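Local coordinates for ferric uptake regulation protein (Pseudomonas aeruginosa, PDB 1MZB) that probably senses iron and regulates the transcription of iron-uptake genes as a dimeric, metal-binding DNA-binding protein, at residues Val21-Met26 with Lys42-Ala47; Gln32-Ala37 with His78-Leu83; Leu68-Asn73 with Glu82-Gly87; His91-Asp96 with Val129-Lys134. All coordinates share one frame; numbering follows the deposited sequence.

In the fold
From the N terminus, contact 1 comes first, closing the short excursion between helices 18-28 and 37-46 of the winged-helix domain. Contact 2 crosses it, because residues 32-37 leave from between the two helices of contact 1 and meet the strand 80-83 much later in the chain. Contact 3 pairs that strand with 69-72, forming the hairpin, and shares Glu82 and Leu83 with contact 2. Contact 4 follows in series and joins strands 90-94 and 129-132 of the C-terminal sheet. Contacts 2, 3 and 4 converge on one zinc ion, bound by His34, Glu82 and His91 together with Glu102, which ties the two halves of the chain together.

Contact 1: residues Val21-Met26 with Lys42-Ala47; sequences VKILQM and KALMEA
Met26 reaches across to Ala43 and Leu44, joining helices 18-28 and 37-46 in the winged-helix domain that carries the helix-turn-helix of this family. The short helical segments run at 105° to one another with their axes 10.7 Å apart at closest approach, and the contact is carried mainly by side chains. From CB of Met26, which leans toward the other helix, CG is set anti to the backbone N (chi1 -173°), which puts it 4.0 Å from Ala43 CB. The sulfur comes next and makes the tighter touch, with Met26 SD 3.5 Å from the same Ala43 CB. The bend at chi2 sets the sulfur there, and that at chi3 turns the terminal methyl to the neighbouring leucine, placing Met26 CE 3.7 Å from Leu44 CD2. The thioether thus packs against the Ala43 methyl, while the Met26 and Leu44 side chains slide past each other in opposite directions. Leu44 is buried and also packs on Val56 of helix 53-66, and Ile23 packs on Val59 and Leu60 of that helix, so a third helix closes over this interface. Lys22 lends little apolar surface here; its amine turns away to a salt bridge with Glu49. One turn before Met26, the Ile23 and Leu44 side chains cross at about a right angle, with Ile23 CG1 4.1 Å from Leu44 CD1.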
loop_
_atom_site.group_PDB
_atom_site.type_symbol
_atom_site.label_atom_id
_atom_site.label_comp_id
_atom_site.label_asym_id
_atom_site.label_seq_id
_atom_site.Cartn_x
_atom_site.Cartn_y
_atom_site.Cartn_z
ATOM N N VAL A 21 15.666 14.124 11.994
ATOM C CA VAL A 21 15.730 12.688 12.196
ATOM C C VAL A 21 14.715 12.170 13.210
ATOM O O VAL A 21 14.032 11.159 12.970
ATOM C CB VAL A 21 17.164 12.261 12.629
ATOM C CG1 VAL A 21 17.145 10.819 13.133
ATOM C CG2 VAL A 21 18.100 12.408 11.453
ATOM N N LYS A 22 14.576 12.858 14.341
ATOM C CA LYS A 22 13.630 12.407 15.339
ATOM C C LYS A 22 12.169 12.433 14.843
ATOM O O LYS A 22 11.390 11.529 15.129
ATOM C CB LYS A 22 13.791 13.222 16.621
ATOM C CG LYS A 22 15.010 12.766 17.444
ATOM C CD LYS A 22 15.213 13.577 18.716
ATOM C CE LYS A 22 16.410 13.006 19.515
ATOM N NZ LYS A 22 16.364 11.505 19.515
ATOM N N ILE A 23 11.811 13.464 14.090
ATOM C CA ILE A 23 10.436 13.553 13.587
ATOM C C ILE A 23 10.146 12.459 12.553
ATOM O O ILE A 23 9.079 11.828 12.563
ATOM C CB ILE A 23 10.188 14.974 13.039
ATOM C CG1 ILE A 23 10.238 15.950 14.225
ATOM C CG2 ILE A 23 8.846 15.018 12.272
ATOM C CD1 ILE A 23 10.285 17.427 13.871
ATOM N N LEU A 24 11.100 12.203 11.670
ATOM C CA LEU A 24 10.917 11.146 10.702
ATOM C C LEU A 24 10.774 9.780 11.415
ATOM O O LEU A 24 10.013 8.921 10.981
ATOM C CB LEU A 24 12.101 11.130 9.732
ATOM C CG LEU A 24 11.921 10.271 8.482
ATOM C CD1 LEU A 24 10.762 10.799 7.652
ATOM C CD2 LEU A 24 13.225 10.295 7.661
ATOM N N GLN A 25 11.486 9.583 12.523
ATOM C CA GLN A 25 11.401 8.318 13.250
ATOM C C GLN A 25 10.043 8.216 13.915
ATOM O O GLN A 25 9.448 7.134 13.975
ATOM C CB GLN A 25 12.519 8.219 14.305
ATOM C CG GLN A 25 13.904 8.035 13.705
ATOM C CD GLN A 25 15.011 8.170 14.745
ATOM O OE1 GLN A 25 14.803 8.748 15.812
ATOM N NE2 GLN A 25 16.203 7.656 14.422
ATOM N N MET A 26 9.540 9.350 14.410
ATOM C CA MET A 26 8.229 9.344 15.027
ATOM C C MET A 26 7.182 8.976 13.979
ATOM O O MET A 26 6.259 8.201 14.254
ATOM C CB MET A 26 7.902 10.710 15.624
ATOM C CG MET A 26 6.619 10.686 16.423
ATOM S SD MET A 26 6.694 9.335 17.637
ATOM C CE MET A 26 8.089 9.881 18.644
ATOM N N LYS A 42 3.225 15.693 20.857
ATOM C CA LYS A 42 2.867 14.991 22.089
ATOM C C LYS A 42 3.635 13.678 22.201
ATOM O O LYS A 42 4.124 13.335 23.293
ATOM C CB LYS A 42 1.373 14.708 22.148
ATOM C CG LYS A 42 0.538 15.956 22.458
ATOM C CD LYS A 42 -0.940 15.690 22.195
ATOM C CE LYS A 42 -1.790 16.934 22.435
ATOM N NZ LYS A 42 -3.221 16.680 22.103
ATOM N N ALA A 43 3.728 12.941 21.095
ATOM C CA ALA A 43 4.482 11.668 21.105
ATOM C C ALA A 43 5.931 11.955 21.466
ATOM O O ALA A 43 6.540 11.233 22.266
ATOM C CB ALA A 43 4.417 11.000 19.751
ATOM N N LEU A 44 6.496 13.001 20.879
ATOM C CA LEU A 44 7.871 13.375 21.179
ATOM C C LEU A 44 8.047 13.786 22.633
ATOM O O LEU A 44 9.053 13.435 23.261
ATOM C CB LEU A 44 8.329 14.509 20.273
ATOM C CG LEU A 44 8.651 14.107 18.833
ATOM C CD1 LEU A 44 8.897 15.351 18.009
ATOM C CD2 LEU A 44 9.863 13.172 18.828
ATOM N N MET A 45 7.088 14.532 23.175
ATOM C CA MET A 45 7.172 14.952 24.576
ATOM C C MET A 45 7.073 13.755 25.503
ATOM O O MET A 45 7.752 13.704 26.528
ATOM C CB MET A 45 6.070 15.946 24.930
ATOM C CG MET A 45 6.250 17.319 24.296
ATOM S SD MET A 45 7.791 18.222 24.684
ATOM C CE MET A 45 7.478 18.755 26.373
ATOM N N GLU A 46 6.215 12.800 25.156
ATOM C CA GLU A 46 6.070 11.594 25.964
ATOM C C GLU A 46 7.451 10.921 25.974
ATOM O O GLU A 46 7.938 10.484 27.018
ATOM C CB GLU A 46 5.044 10.649 25.330
ATOM C CG GLU A 46 4.450 9.610 26.282
ATOM C CD GLU A 46 3.928 8.372 25.553
ATOM O OE1 GLU A 46 3.445 8.499 24.396
ATOM O OE2 GLU A 46 3.986 7.265 26.140
ATOM N N ALA A 47 8.088 10.856 24.806
ATOM C CA ALA A 47 9.408 10.244 24.692
ATOM C C ALA A 47 10.476 11.135 25.315
ATOM O O ALA A 47 11.665 11.017 25.010
ATOM C CB ALA A 47 9.731 9.976 23.220
#

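Contact 2: residues Gln32-Ala37 with His78-Leu83; sequences QRHMSA and HAVFEL. With ZN (zinc ion), chain C; ZN (zinc ion), chain D.
His34 and Glu82 meet at a zinc ion through different first torsions: the histidine has CG anti to its carbonyl carbon (chi1 -51°), whereas Glu82 holds CG in the crowded position between backbone N and carbonyl carbon (chi1 55°) and is extended beyond it. The two side chains then lie side by side and point the same way, with imidazole and carboxylate planes 73° apart. His34 NE2 binds the zinc at 2.0 Å, and Glu82 OE1 binds it at 2.0 Å. The other carboxylate oxygen, Glu82 OE2, stays 2.8 Å from the zinc and meets the ring at its edge, 3.0 Å from His34 CD2. The backbone also joins loop to strand, by a hydrogen bond from Phe81 N to Met35 O of 2.8 Å. Water extends this hold: one molecule joins His34 O to His78 NE2, and another joins Ala79 O to Ala37 N in the first turn of helix 37-46. Ser36 starts that helix as its N-cap, its OG bonded to Asp39 N. His78, whose NE2 holds the first water, binds a second zinc through ND1 at 2.1 Å, where Asp75 is also a ligand. His91 and Glu102 complete the first site, so its two carboxylates would largely offset the charge of the zinc, and ligation probably locks the 32-37 loop and the hairpin strand together with the C-terminal half of the chain.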
loop_
_atom_site.group_PDB
_atom_site.type_symbol
_atom_site.label_atom_id
_atom_site.label_comp_id
_atom_site.label_asym_id
_atom_site.label_seq_id
_atom_site.Cartn_x
_atom_site.Cartn_y
_atom_site.Cartn_z
ATOM N N GLN A 32 -1.042 5.670 15.556
ATOM C CA GLN A 32 -1.826 6.544 14.691
ATOM C C GLN A 32 -1.183 6.609 13.307
ATOM O O GLN A 32 0.005 6.939 13.160
ATOM C CB GLN A 32 -1.915 7.942 15.311
ATOM C CG GLN A 32 -2.395 7.941 16.767
ATOM C CD GLN A 32 -2.567 9.339 17.342
ATOM O OE1 GLN A 32 -3.390 10.126 16.858
ATOM N NE2 GLN A 32 -1.788 9.658 18.376
ATOM N N ARG A 33 -1.973 6.291 12.287
ATOM C CA ARG A 33 -1.480 6.299 10.919
ATOM C C ARG A 33 -1.488 7.728 10.343
ATOM O O ARG A 33 -0.621 8.089 9.526
ATOM C CB ARG A 33 -2.352 5.382 10.051
ATOM C CG ARG A 33 -2.743 4.055 10.713
ATOM C CD ARG A 33 -3.224 3.060 9.665
ATOM N NE ARG A 33 -3.790 1.845 10.250
ATOM C CZ ARG A 33 -4.114 0.762 9.543
ATOM N NH1 ARG A 33 -3.920 0.749 8.226
ATOM N NH2 ARG A 33 -4.639 -0.302 10.148
ATOM N N HIS A 34 -2.460 8.523 10.799
ATOM C CA HIS A 34 -2.647 9.903 10.347
ATOM C C HIS A 34 -2.516 10.914 11.485
ATOM O O HIS A 34 -3.495 11.360 12.085
ATOM C CB HIS A 34 -4.014 10.046 9.685
ATOM C CG HIS A 34 -4.271 9.004 8.642
ATOM N ND1 HIS A 34 -4.940 7.841 8.941
ATOM C CD2 HIS A 34 -3.845 8.964 7.353
ATOM C CE1 HIS A 34 -4.904 7.114 7.840
ATOM N NE2 HIS A 34 -4.254 7.751 6.843
ATOM N N MET A 35 -1.284 11.310 11.733
ATOM C CA MET A 35 -0.991 12.226 12.797
ATOM C C MET A 35 -0.989 13.712 12.447
ATOM O O MET A 35 -0.512 14.131 11.397
ATOM C CB MET A 35 0.363 11.878 13.397
ATOM C CG MET A 35 0.373 10.563 14.219
ATOM S SD MET A 35 1.969 10.308 14.993
ATOM C CE MET A 35 2.969 10.379 13.624
ATOM N N SER A 36 -1.499 14.490 13.385
ATOM C CA SER A 36 -1.457 15.938 13.282
ATOM C C SER A 36 -0.095 16.385 13.832
ATOM O O SER A 36 0.669 15.579 14.432
ATOM C CB SER A 36 -2.549 16.561 14.159
ATOM O OG SER A 36 -2.188 16.433 15.522
ATOM N N ALA A 37 0.224 17.663 13.649
ATOM C CA ALA A 37 1.473 18.214 14.195
ATOM C C ALA A 37 1.497 18.058 15.718
ATOM O O ALA A 37 2.530 17.733 16.311
ATOM C CB ALA A 37 1.614 19.705 13.814
ATOM N N HIS A 78 -8.229 20.167 10.804
ATOM C CA HIS A 78 -6.809 19.962 11.154
ATOM C C HIS A 78 -6.080 19.221 10.047
ATOM O O HIS A 78 -6.685 18.479 9.279
ATOM C CB HIS A 78 -6.610 19.259 12.500
ATOM C CG HIS A 78 -6.730 17.774 12.443
ATOM N ND1 HIS A 78 -7.917 17.100 12.586
ATOM C CD2 HIS A 78 -5.776 16.819 12.269
ATOM C CE1 HIS A 78 -7.676 15.776 12.517
ATOM N NE2 HIS A 78 -6.389 15.540 12.315
ATOM N N ALA A 79 -4.774 19.467 9.957
ATOM C CA ALA A 79 -3.956 18.847 8.925
ATOM C C ALA A 79 -3.393 17.539 9.463
ATOM O O ALA A 79 -3.009 17.490 10.616
ATOM C CB ALA A 79 -2.813 19.752 8.577
ATOM N N VAL A 80 -3.365 16.512 8.617
ATOM C CA VAL A 80 -2.815 15.224 8.975
ATOM C C VAL A 80 -1.569 15.062 8.119
ATOM O O VAL A 80 -1.609 15.428 6.961
ATOM C CB VAL A 80 -3.807 14.115 8.606
ATOM C CG1 VAL A 80 -3.098 12.799 8.370
ATOM C CG2 VAL A 80 -4.831 13.999 9.730
ATOM N N PHE A 81 -0.485 14.498 8.671
ATOM C CA PHE A 81 0.726 14.317 7.871
ATOM C C PHE A 81 1.032 12.831 7.891
ATOM O O PHE A 81 1.001 12.228 8.954
ATOM C CB PHE A 81 1.896 15.076 8.491
ATOM C CG PHE A 81 1.738 16.572 8.460
ATOM C CD1 PHE A 81 1.062 17.246 9.477
ATOM C CD2 PHE A 81 2.289 17.323 7.417
ATOM C CE1 PHE A 81 0.945 18.677 9.456
ATOM C CE2 PHE A 81 2.180 18.729 7.385
ATOM C CZ PHE A 81 1.510 19.409 8.408
ATOM N N GLU A 82 1.288 12.234 6.742
ATOM C CA GLU A 82 1.602 10.803 6.731
ATOM C C GLU A 82 2.705 10.578 5.724
ATOM O O GLU A 82 2.882 11.366 4.823
ATOM C CB GLU A 82 0.372 9.959 6.382
ATOM C CG GLU A 82 -0.315 10.324 5.053
ATOM C CD GLU A 82 -1.666 9.603 4.864
ATOM O OE1 GLU A 82 -1.684 8.372 4.694
ATOM O OE2 GLU A 82 -2.709 10.283 4.887
ATOM N N LEU A 83 3.486 9.534 5.921
ATOM C CA LEU A 83 4.550 9.263 4.986
ATOM C C LEU A 83 4.006 9.045 3.577
ATOM O O LEU A 83 2.851 8.618 3.374
ATOM C CB LEU A 83 5.319 8.030 5.441
ATOM C CG LEU A 83 6.025 8.228 6.771
ATOM C CD1 LEU A 83 6.581 6.874 7.223
ATOM C CD2 LEU A 83 7.163 9.286 6.624
HETATM ZN ZN ZN C . -3.538 7.570 4.984
HETATM ZN ZN ZN D . -9.789 17.694 13.363
HETATM O O HOH W 1 2.692 7.838 8.696
HETATM O O HOH W 2 -5.477 13.124 12.856
HETATM O O HOH W 3 -1.554 19.301 12.118
#

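Contact 3: residues Leu68-Asn73 with Glu82-Gly87; sequences LVVRHN and ELADSG. With ZN (zinc ion), chain C.
Val70 and Glu82 face each other as a hydrogen-bonded pair in the antiparallel hairpin of strands 69-72 and 80-83, the wing of the winged-helix domain. Backbone bonds run both ways between them: Val70 N donates to Glu82 O at 2.9 Å, and Glu82 N to Val70 O at 3.1 Å. Past the non-hydrogen-bonded pair of Val69 and Leu83, a further bond from Ala84 N to Leu68 O, 3.1 Å long, carries the pairing beyond the strands; here the donor sits above the carbonyl plane, 41° out of it. Apolar contacts are light. Val70 CG2 lies 4.0 Å from Ala84 CB, and on the other side of the hairpin Val69 CG1 approaches Leu83 CD2 to 4.2 Å, where Leu27 of helix 18-28 packs on both residues. Just past the strand, Asp85 forms a salt bridge to Lys110 of the second subunit. The polar side-chain contact is a weak hydrogen bond from His72 ND1 to Glu82 OE2, 2.8 Å long but bent to 117° at the hydrogen. The imidazole and carboxylate planes are turned 64° apart, and the methyl Val70 CG1 rests over one face of the ring, offset toward its rim. His72 is therefore a second-shell residue: its N-H could modestly stabilise charge on OE2 while OE1 binds the zinc, though the bent geometry makes the bond weak.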
loop_
_atom_site.group_PDB
_atom_site.type_symbol
_atom_site.label_atom_id
_atom_site.label_comp_id
_atom_site.label_asym_id
_atom_site.label_seq_id
_atom_site.Cartn_x
_atom_site.Cartn_y
_atom_site.Cartn_z
ATOM N N LEU A 68 8.525 13.907 1.200
ATOM C CA LEU A 68 8.664 12.800 2.145
ATOM C C LEU A 68 7.311 12.514 2.824
ATOM O O LEU A 68 7.063 11.398 3.281
ATOM C CB LEU A 68 9.680 13.143 3.217
ATOM C CG LEU A 68 11.118 13.119 2.710
ATOM C CD1 LEU A 68 12.033 13.554 3.845
ATOM C CD2 LEU A 68 11.453 11.696 2.223
ATOM N N VAL A 69 6.469 13.535 2.951
ATOM C CA VAL A 69 5.140 13.301 3.559
ATOM C C VAL A 69 4.088 13.993 2.714
ATOM O O VAL A 69 4.421 14.852 1.896
ATOM C CB VAL A 69 5.003 13.813 5.036
ATOM C CG1 VAL A 69 6.130 13.270 5.901
ATOM C CG2 VAL A 69 4.904 15.304 5.102
ATOM N N VAL A 70 2.834 13.582 2.890
ATOM C CA VAL A 70 1.722 14.182 2.177
ATOM C C VAL A 70 0.873 14.781 3.294
ATOM O O VAL A 70 0.762 14.180 4.358
ATOM C CB VAL A 70 0.876 13.120 1.455
ATOM C CG1 VAL A 70 -0.333 13.779 0.818
ATOM C CG2 VAL A 70 1.724 12.415 0.354
ATOM N N ARG A 71 0.297 15.945 3.053
ATOM C CA ARG A 71 -0.561 16.592 4.034
ATOM C C ARG A 71 -1.985 16.458 3.503
ATOM O O ARG A 71 -2.263 16.694 2.318
ATOM C CB ARG A 71 -0.146 18.060 4.178
ATOM C CG ARG A 71 -1.090 18.946 4.978
ATOM C CD ARG A 71 -0.723 20.415 4.751
ATOM N NE ARG A 71 -1.317 21.323 5.718
ATOM C CZ ARG A 71 -0.611 22.143 6.491
ATOM N NH1 ARG A 71 0.724 22.163 6.411
ATOM N NH2 ARG A 71 -1.238 22.943 7.338
ATOM N N HIS A 72 -2.892 16.085 4.393
ATOM C CA HIS A 72 -4.291 15.899 4.070
ATOM C C HIS A 72 -5.114 16.657 5.125
ATOM O O HIS A 72 -4.634 16.900 6.211
ATOM C CB HIS A 72 -4.682 14.421 4.219
ATOM C CG HIS A 72 -4.211 13.530 3.107
ATOM N ND1 HIS A 72 -3.293 12.521 3.312
ATOM C CD2 HIS A 72 -4.632 13.402 1.830
ATOM C CE1 HIS A 72 -3.174 11.805 2.210
ATOM N NE2 HIS A 72 -3.978 12.313 1.294
ATOM N N ASN A 73 -6.333 17.056 4.773
ATOM C CA ASN A 73 -7.198 17.708 5.764
ATOM C C ASN A 73 -8.507 16.956 5.555
ATOM O O ASN A 73 -9.281 17.241 4.621
ATOM C CB ASN A 73 -7.389 19.185 5.476
ATOM C CG ASN A 73 -8.159 19.868 6.570
ATOM O OD1 ASN A 73 -9.051 19.258 7.161
ATOM N ND2 ASN A 73 -7.812 21.127 6.868
ATOM N N GLU A 82 1.288 12.234 6.742
ATOM C CA GLU A 82 1.602 10.803 6.731
ATOM C C GLU A 82 2.705 10.578 5.724
ATOM O O GLU A 82 2.882 11.366 4.823
ATOM C CB GLU A 82 0.372 9.959 6.382
ATOM C CG GLU A 82 -0.315 10.324 5.053
ATOM C CD GLU A 82 -1.666 9.603 4.864
ATOM O OE1 GLU A 82 -1.684 8.372 4.694
ATOM O OE2 GLU A 82 -2.709 10.283 4.887
ATOM N N LEU A 83 3.486 9.534 5.921
ATOM C CA LEU A 83 4.550 9.263 4.986
ATOM C C LEU A 83 4.006 9.045 3.577
ATOM O O LEU A 83 2.851 8.618 3.374
ATOM C CB LEU A 83 5.319 8.030 5.441
ATOM C CG LEU A 83 6.025 8.228 6.771
ATOM C CD1 LEU A 83 6.581 6.874 7.223
ATOM C CD2 LEU A 83 7.163 9.286 6.624
ATOM N N ALA A 84 4.851 9.361 2.604
ATOM C CA ALA A 84 4.519 9.201 1.203
ATOM C C ALA A 84 5.075 7.835 0.780
ATOM O O ALA A 84 4.406 7.086 0.071
ATOM C CB ALA A 84 5.165 10.332 0.372
ATOM N N ASP A 85 6.280 7.512 1.268
ATOM C CA ASP A 85 6.979 6.252 0.950
ATOM C C ASP A 85 6.157 4.968 1.106
ATOM O O ASP A 85 6.350 4.009 0.346
ATOM C CB ASP A 85 8.293 6.128 1.766
ATOM C CG ASP A 85 8.078 6.250 3.276
ATOM O OD1 ASP A 85 7.505 7.269 3.720
ATOM O OD2 ASP A 85 8.489 5.340 4.030
ATOM N N SER A 86 5.244 4.951 2.077
ATOM C CA SER A 86 4.402 3.785 2.335
ATOM C C SER A 86 3.610 3.391 1.087
ATOM O O SER A 86 3.459 4.195 0.158
ATOM C CB SER A 86 3.430 4.089 3.484
ATOM O OG SER A 86 2.554 5.153 3.136
ATOM N N GLY A 87 3.103 2.160 1.066
ATOM C CA GLY A 87 2.315 1.730 -0.075
ATOM C C GLY A 87 1.239 2.780 -0.305
ATOM O O GLY A 87 0.845 3.480 0.637
HETATM ZN ZN ZN C . -3.538 7.570 4.984
#

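Contact 4: residues His91-Asp96 with Val129-Lys134; sequences HMVCVD and VLYVRK. With ZN (zinc ion), chain C.
Strands 91-94 and 129-132 run parallel at 26° to each other, with His91, Met92, Val93 and Cys94 paired in turn with Val129, Leu130, Tyr131 and Val132. They belong to the mixed three-stranded sheet of the C-terminal half, the dimerisation domain in this family, in which strand 90-94 is central and strand 100-103 flanks its other edge; helix 106-117 lies between the two parallel strands in the chain. The backbone bonds pass alternately across the pair, from Leu130 N to His91 O at 2.8 Å, Val93 N to Leu130 O at 2.8 Å and Val132 N to Val93 O, ending with Val95 N to Val132 O. On the face with Met92, Cys94, Leu130 and Val132, a bend at chi3 of Met92 brings its methyl to Val132, with Met92 CE 3.8 Å from Val132 CG2. On the other face, Val93 CG2 touches Val129 CG1 at 3.7 Å, and that same Val129 methyl sits above one face of the Tyr131 ring, offset toward its rim. Val95 CG1 closes on Tyr131 CB at 3.6 Å, the two side chains crossing at about a right angle. His91, on this face too, turns away from the neighbouring strand to bind zinc through NE2. Beyond the strands, Arg133 grips Asp96 side-on in a two-bonded salt bridge, guanidinium and carboxylate planes 26° apart, while Val95 CG2 lies over one face of the guanidinium. Arg133 NE meets Asp96 OD2 at 2.6 Å, and Arg133 NH2 meets Asp96 OD1 at 3.1 Å.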
loop_
_atom_site.group_PDB
_atom_site.type_symbol
_atom_site.label_atom_id
_atom_site.label_comp_id
_atom_site.label_asym_id
_atom_site.label_seq_id
_atom_site.Cartn_x
_atom_site.Cartn_y
_atom_site.Cartn_z
ATOM N N HIS A 91 -8.435 7.319 0.672
ATOM C CA HIS A 91 -9.089 7.275 1.985
ATOM C C HIS A 91 -10.585 7.390 1.979
ATOM O O HIS A 91 -11.149 8.109 1.158
ATOM C CB HIS A 91 -8.569 8.456 2.865
ATOM C CG HIS A 91 -7.086 8.492 3.072
ATOM N ND1 HIS A 91 -6.223 8.972 2.114
ATOM C CD2 HIS A 91 -6.367 8.052 4.129
ATOM C CE1 HIS A 91 -5.017 8.806 2.608
ATOM N NE2 HIS A 91 -5.054 8.262 3.806
ATOM N N MET A 92 -11.224 6.676 2.907
ATOM C CA MET A 92 -12.646 6.835 3.146
ATOM C C MET A 92 -12.672 7.613 4.490
ATOM O O MET A 92 -11.865 7.344 5.399
ATOM C CB MET A 92 -13.335 5.484 3.346
ATOM C CG MET A 92 -13.693 4.852 2.033
ATOM S SD MET A 92 -14.316 3.225 2.283
ATOM C CE MET A 92 -15.559 3.520 3.358
ATOM N N VAL A 93 -13.539 8.613 4.585
ATOM C CA VAL A 93 -13.637 9.390 5.829
ATOM C C VAL A 93 -15.095 9.356 6.296
ATOM O O VAL A 93 -16.004 9.694 5.529
ATOM C CB VAL A 93 -13.219 10.850 5.586
ATOM C CG1 VAL A 93 -13.276 11.637 6.893
ATOM C CG2 VAL A 93 -11.807 10.896 5.045
ATOM N N CYS A 94 -15.308 8.942 7.543
ATOM C CA CYS A 94 -16.646 8.872 8.141
ATOM C C CYS A 94 -16.978 10.301 8.519
ATOM O O CYS A 94 -16.381 10.862 9.431
ATOM C CB CYS A 94 -16.617 7.984 9.378
ATOM S SG CYS A 94 -16.355 6.281 8.933
ATOM N N VAL A 95 -17.935 10.887 7.811
ATOM C CA VAL A 95 -18.251 12.276 8.034
ATOM C C VAL A 95 -18.719 12.586 9.428
ATOM O O VAL A 95 -18.382 13.623 9.969
ATOM C CB VAL A 95 -19.313 12.810 7.033
ATOM C CG1 VAL A 95 -18.857 12.581 5.593
ATOM C CG2 VAL A 95 -20.645 12.152 7.273
ATOM N N ASP A 96 -19.469 11.671 10.021
ATOM C CA ASP A 96 -20.008 11.954 11.341
ATOM C C ASP A 96 -19.027 11.814 12.496
ATOM O O ASP A 96 -19.129 12.520 13.495
ATOM C CB ASP A 96 -21.244 11.063 11.559
ATOM C CG ASP A 96 -22.389 11.433 10.626
ATOM O OD1 ASP A 96 -22.493 12.620 10.249
ATOM O OD2 ASP A 96 -23.200 10.540 10.265
ATOM N N VAL A 129 -10.719 10.950 -2.116
ATOM C CA VAL A 129 -11.275 10.812 -0.756
ATOM C C VAL A 129 -12.745 10.497 -0.914
ATOM O O VAL A 129 -13.454 11.170 -1.680
ATOM C CB VAL A 129 -11.109 12.133 0.058
ATOM C CG1 VAL A 129 -11.775 11.979 1.475
ATOM C CG2 VAL A 129 -9.643 12.475 0.192
ATOM N N LEU A 130 -13.221 9.464 -0.214
ATOM C CA LEU A 130 -14.628 9.115 -0.306
ATOM C C LEU A 130 -15.229 9.441 1.060
ATOM O O LEU A 130 -14.768 8.916 2.053
ATOM C CB LEU A 130 -14.790 7.618 -0.602
ATOM C CG LEU A 130 -14.153 7.183 -1.930
ATOM C CD1 LEU A 130 -14.401 5.686 -2.130
ATOM C CD2 LEU A 130 -14.726 8.002 -3.068
ATOM N N TYR A 131 -16.207 10.342 1.100
ATOM C CA TYR A 131 -16.814 10.708 2.373
ATOM C C TYR A 131 -17.980 9.778 2.536
ATOM O O TYR A 131 -18.806 9.672 1.644
ATOM C CB TYR A 131 -17.261 12.171 2.376
ATOM C CG TYR A 131 -16.076 13.122 2.249
ATOM C CD1 TYR A 131 -15.305 13.467 3.365
ATOM C CD2 TYR A 131 -15.705 13.630 1.000
ATOM C CE1 TYR A 131 -14.187 14.303 3.244
ATOM C CE2 TYR A 131 -14.567 14.476 0.872
ATOM C CZ TYR A 131 -13.836 14.797 2.000
ATOM O OH TYR A 131 -12.753 15.641 1.892
ATOM N N VAL A 132 -18.042 9.117 3.685
ATOM C CA VAL A 132 -19.082 8.113 3.880
ATOM C C VAL A 132 -19.836 8.183 5.198
ATOM O O VAL A 132 -19.456 8.891 6.131
ATOM C CB VAL A 132 -18.472 6.723 3.736
ATOM C CG1 VAL A 132 -17.832 6.562 2.322
ATOM C CG2 VAL A 132 -17.429 6.493 4.854
ATOM N N ARG A 133 -20.912 7.408 5.261
ATOM C CA ARG A 133 -21.724 7.345 6.480
ATOM C C ARG A 133 -22.219 5.897 6.558
ATOM O O ARG A 133 -22.533 5.319 5.537
ATOM C CB ARG A 133 -22.908 8.307 6.367
ATOM C CG ARG A 133 -23.877 8.212 7.560
ATOM C CD ARG A 133 -24.940 9.292 7.520
ATOM N NE ARG A 133 -24.433 10.603 7.922
ATOM C CZ ARG A 133 -24.580 11.711 7.200
ATOM N NH1 ARG A 133 -25.218 11.660 6.032
ATOM N NH2 ARG A 133 -24.119 12.878 7.655
ATOM N N LYS A 134 -22.246 5.302 7.751
ATOM C CA LYS A 134 -22.710 3.918 7.887
ATOM C C LYS A 134 -24.162 3.836 7.431
ATOM O O LYS A 134 -24.993 4.647 7.852
ATOM C CB LYS A 134 -22.581 3.449 9.344
HETATM ZN ZN ZN C . -3.538 7.570 4.984
HETATM O O HOH W 4 -19.577 8.730 9.348
#